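Local coordinates for amine oxidase (Emericella nidulans, PDB 3PGB), which probably oxidises primary amines with the help of a copper ion and a topaquinone cofactor formed from one of its own tyrosines, at residues A336-D341 and L445-F450. Numbering follows the deposited sequence.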
loop_
_atom_site.group_PDB
_atom_site.type_symbol
_atom_site.label_atom_id
_atom_site.label_comp_id
_atom_site.label_asym_id
_atom_site.label_seq_id
_atom_site.Cartn_x
_atom_site.Cartn_y
_atom_site.Cartn_z
ATOM N N ALA A 336 -13.811 3.735 -23.590
ATOM C CA ALA A 336 -12.370 3.552 -23.391
ATOM C C ALA A 336 -11.560 4.740 -23.894
ATOM O O ALA A 336 -11.540 5.016 -25.091
ATOM C CB ALA A 336 -11.915 2.283 -24.098
ATOM N N ARG A 337 -10.874 5.432 -22.988
ATOM C CA ARG A 337 -10.035 6.583 -23.366
ATOM C C ARG A 337 -8.578 6.187 -23.633
ATOM O O ARG A 337 -7.646 6.864 -23.212
ATOM C CB ARG A 337 -10.096 7.663 -22.292
ATOM C CG ARG A 337 -11.490 8.241 -22.066
ATOM C CD ARG A 337 -11.429 9.451 -21.141
ATOM N NE ARG A 337 -10.605 9.159 -19.972
ATOM C CZ ARG A 337 -9.969 10.058 -19.228
ATOM N NH1 ARG A 337 -10.043 11.356 -19.487
ATOM N NH2 ARG A 337 -9.242 9.636 -18.204
ATOM N N TYR A 338 -8.397 5.091 -24.355
ATOM C CA TYR A 338 -7.074 4.619 -24.747
ATOM C C TYR A 338 -7.129 4.056 -26.167
ATOM O O TYR A 338 -8.196 4.026 -26.792
ATOM C CB TYR A 338 -6.549 3.585 -23.749
ATOM C CG TYR A 338 -7.490 2.445 -23.450
ATOM C CD1 TYR A 338 -8.454 2.556 -22.456
ATOM C CD2 TYR A 338 -7.397 1.241 -24.142
ATOM C CE1 TYR A 338 -9.309 1.498 -22.165
ATOM C CE2 TYR A 338 -8.252 0.181 -23.865
ATOM C CZ TYR A 338 -9.202 0.320 -22.877
ATOM O OH TYR A 338 -10.044 -0.720 -22.597
ATOM N N SER A 339 -5.976 3.638 -26.676
ATOM C CA SER A 339 -5.863 3.150 -28.046
ATOM C C SER A 339 -5.148 1.814 -28.077
ATOM O O SER A 339 -4.236 1.577 -27.299
ATOM C CB SER A 339 -5.107 4.173 -28.884
ATOM O OG SER A 339 -5.631 5.475 -28.662
ATOM N N VAL A 340 -5.567 0.944 -28.985
ATOM C CA VAL A 340 -5.044 -0.413 -29.062
ATOM C C VAL A 340 -4.833 -0.855 -30.508
ATOM O O VAL A 340 -5.658 -0.568 -31.383
ATOM C CB VAL A 340 -6.009 -1.409 -28.396
ATOM C CG1 VAL A 340 -5.629 -2.847 -28.743
ATOM C CG2 VAL A 340 -6.032 -1.210 -26.887
ATOM N N ASP A 341 -3.709 -1.530 -30.746
ATOM C CA ASP A 341 -3.498 -2.323 -31.946
ATOM C C ASP A 341 -3.699 -3.773 -31.520
ATOM O O ASP A 341 -2.864 -4.351 -30.827
ATOM C CB ASP A 341 -2.087 -2.098 -32.504
ATOM C CG ASP A 341 -1.853 -2.787 -33.850
ATOM O OD1 ASP A 341 -2.558 -3.778 -34.170
ATOM O OD2 ASP A 341 -0.930 -2.343 -34.580
ATOM N N LEU A 445 -6.711 -11.332 -20.496
ATOM C CA LEU A 445 -6.147 -10.033 -20.119
ATOM C C LEU A 445 -7.286 -9.027 -20.056
ATOM O O LEU A 445 -8.262 -9.148 -20.799
ATOM C CB LEU A 445 -5.118 -9.541 -21.136
ATOM C CG LEU A 445 -3.789 -10.283 -21.248
ATOM C CD1 LEU A 445 -2.956 -9.707 -22.391
ATOM C CD2 LEU A 445 -3.008 -10.236 -19.934
ATOM N N CYS A 446 -7.171 -8.039 -19.178
ATOM C CA CYS A 446 -8.102 -6.921 -19.205
ATOM C C CYS A 446 -7.368 -5.588 -19.129
ATOM O O CYS A 446 -6.253 -5.492 -18.599
ATOM C CB CYS A 446 -9.166 -7.055 -18.110
ATOM S SG CYS A 446 -8.634 -6.720 -16.437
ATOM N N LEU A 447 -7.998 -4.573 -19.707
ATOM C CA LEU A 447 -7.453 -3.231 -19.770
ATOM C C LEU A 447 -8.565 -2.304 -19.337
ATOM O O LEU A 447 -9.693 -2.445 -19.805
ATOM C CB LEU A 447 -7.035 -2.889 -21.204
ATOM C CG LEU A 447 -5.859 -3.652 -21.822
ATOM C CD1 LEU A 447 -5.727 -3.324 -23.298
ATOM C CD2 LEU A 447 -4.564 -3.327 -21.079
ATOM N N PHE A 448 -8.268 -1.357 -18.455
ATOM C CA PHE A 448 -9.284 -0.407 -18.043
ATOM C C PHE A 448 -8.738 0.818 -17.336
ATOM O O PHE A 448 -7.731 0.757 -16.627
ATOM C CB PHE A 448 -10.316 -1.086 -17.131
ATOM C CG PHE A 448 -9.730 -1.670 -15.879
ATOM C CD1 PHE A 448 -9.184 -2.944 -15.882
ATOM C CD2 PHE A 448 -9.729 -0.946 -14.693
ATOM C CE1 PHE A 448 -8.646 -3.489 -14.726
ATOM C CE2 PHE A 448 -9.191 -1.486 -13.536
ATOM C CZ PHE A 448 -8.650 -2.758 -13.553
ATOM N N GLU A 449 -9.435 1.931 -17.537
ATOM C CA GLU A 449 -9.271 3.102 -16.691
ATOM C C GLU A 449 -10.052 2.911 -15.390
ATOM O O GLU A 449 -11.044 2.181 -15.343
ATOM C CB GLU A 449 -9.765 4.357 -17.400
ATOM C CG GLU A 449 -8.811 4.910 -18.424
ATOM C CD GLU A 449 -9.146 6.344 -18.765
ATOM O OE1 GLU A 449 -10.338 6.618 -19.007
ATOM O OE2 GLU A 449 -8.234 7.198 -18.772
ATOM N N PHE A 450 -9.603 3.576 -14.336
ATOM C CA PHE A 450 -10.278 3.500 -13.050
ATOM C C PHE A 450 -10.090 4.811 -12.315
ATOM O O PHE A 450 -8.967 5.272 -12.148
ATOM C CB PHE A 450 -9.725 2.332 -12.225
ATOM C CG PHE A 450 -10.575 1.964 -11.046
ATOM C CD1 PHE A 450 -11.571 1.003 -11.164
ATOM C CD2 PHE A 450 -10.382 2.580 -9.816
ATOM C CE1 PHE A 450 -12.361 0.665 -10.076
ATOM C CE2 PHE A 450 -11.171 2.245 -8.720
ATOM C CZ PHE A 450 -12.156 1.287 -8.849
HETATM O O HOH W 1 -11.993 4.689 -20.187
#
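Arg337 and Glu449 pair side-on, a worked example of how one buried salt bridge can fasten a loop to a strand lying across from it. Arg337 NE gives a nearly straight bond to Glu449 OE1 (2.7 Å, 171°), in the guanidinium plane and on the syn side of the carboxylate. The second bond, Arg337 NH2 to Glu449 OE2, is equally short at 2.7 Å but more bent, consistent with the 44° turn between guanidinium and carboxylate. A bend at chi3 (-47°) folds the arginine tip round to meet the carboxylate. OE1 also accepts from a water that in turn accepts from Arg337 N, while Trp349 NE1 donates to OE2; each carboxylate oxygen is thus gripped twice, which probably favours the charged form. Beyond the salt bridge lies the dimer interface of this copper amine oxidase, where Asp323 of the second subunit forms a salt bridge with Arg337 NH1.

Packing is thinner at the other end. Val340 CG2 merely grazes Leu447 CD1 at 4.2 Å, and the partly exposed Val340 side chain lies about 9 Å from a bound N-acetylglucosamine. Between these extremes the Tyr338 ring reaches across toward Leu447, its CZ 4.2 Å from Leu447 CB, with the hydroxyl hydrogen-bonded to Ser426.

The two segments run roughly antiparallel without backbone pairing. Strand 339-341 pairs instead with 58-59 and 346-349, whereas 437-451 belongs with 426-434 and 464-479, whose Phe473 meets Tyr338 edge-to-face.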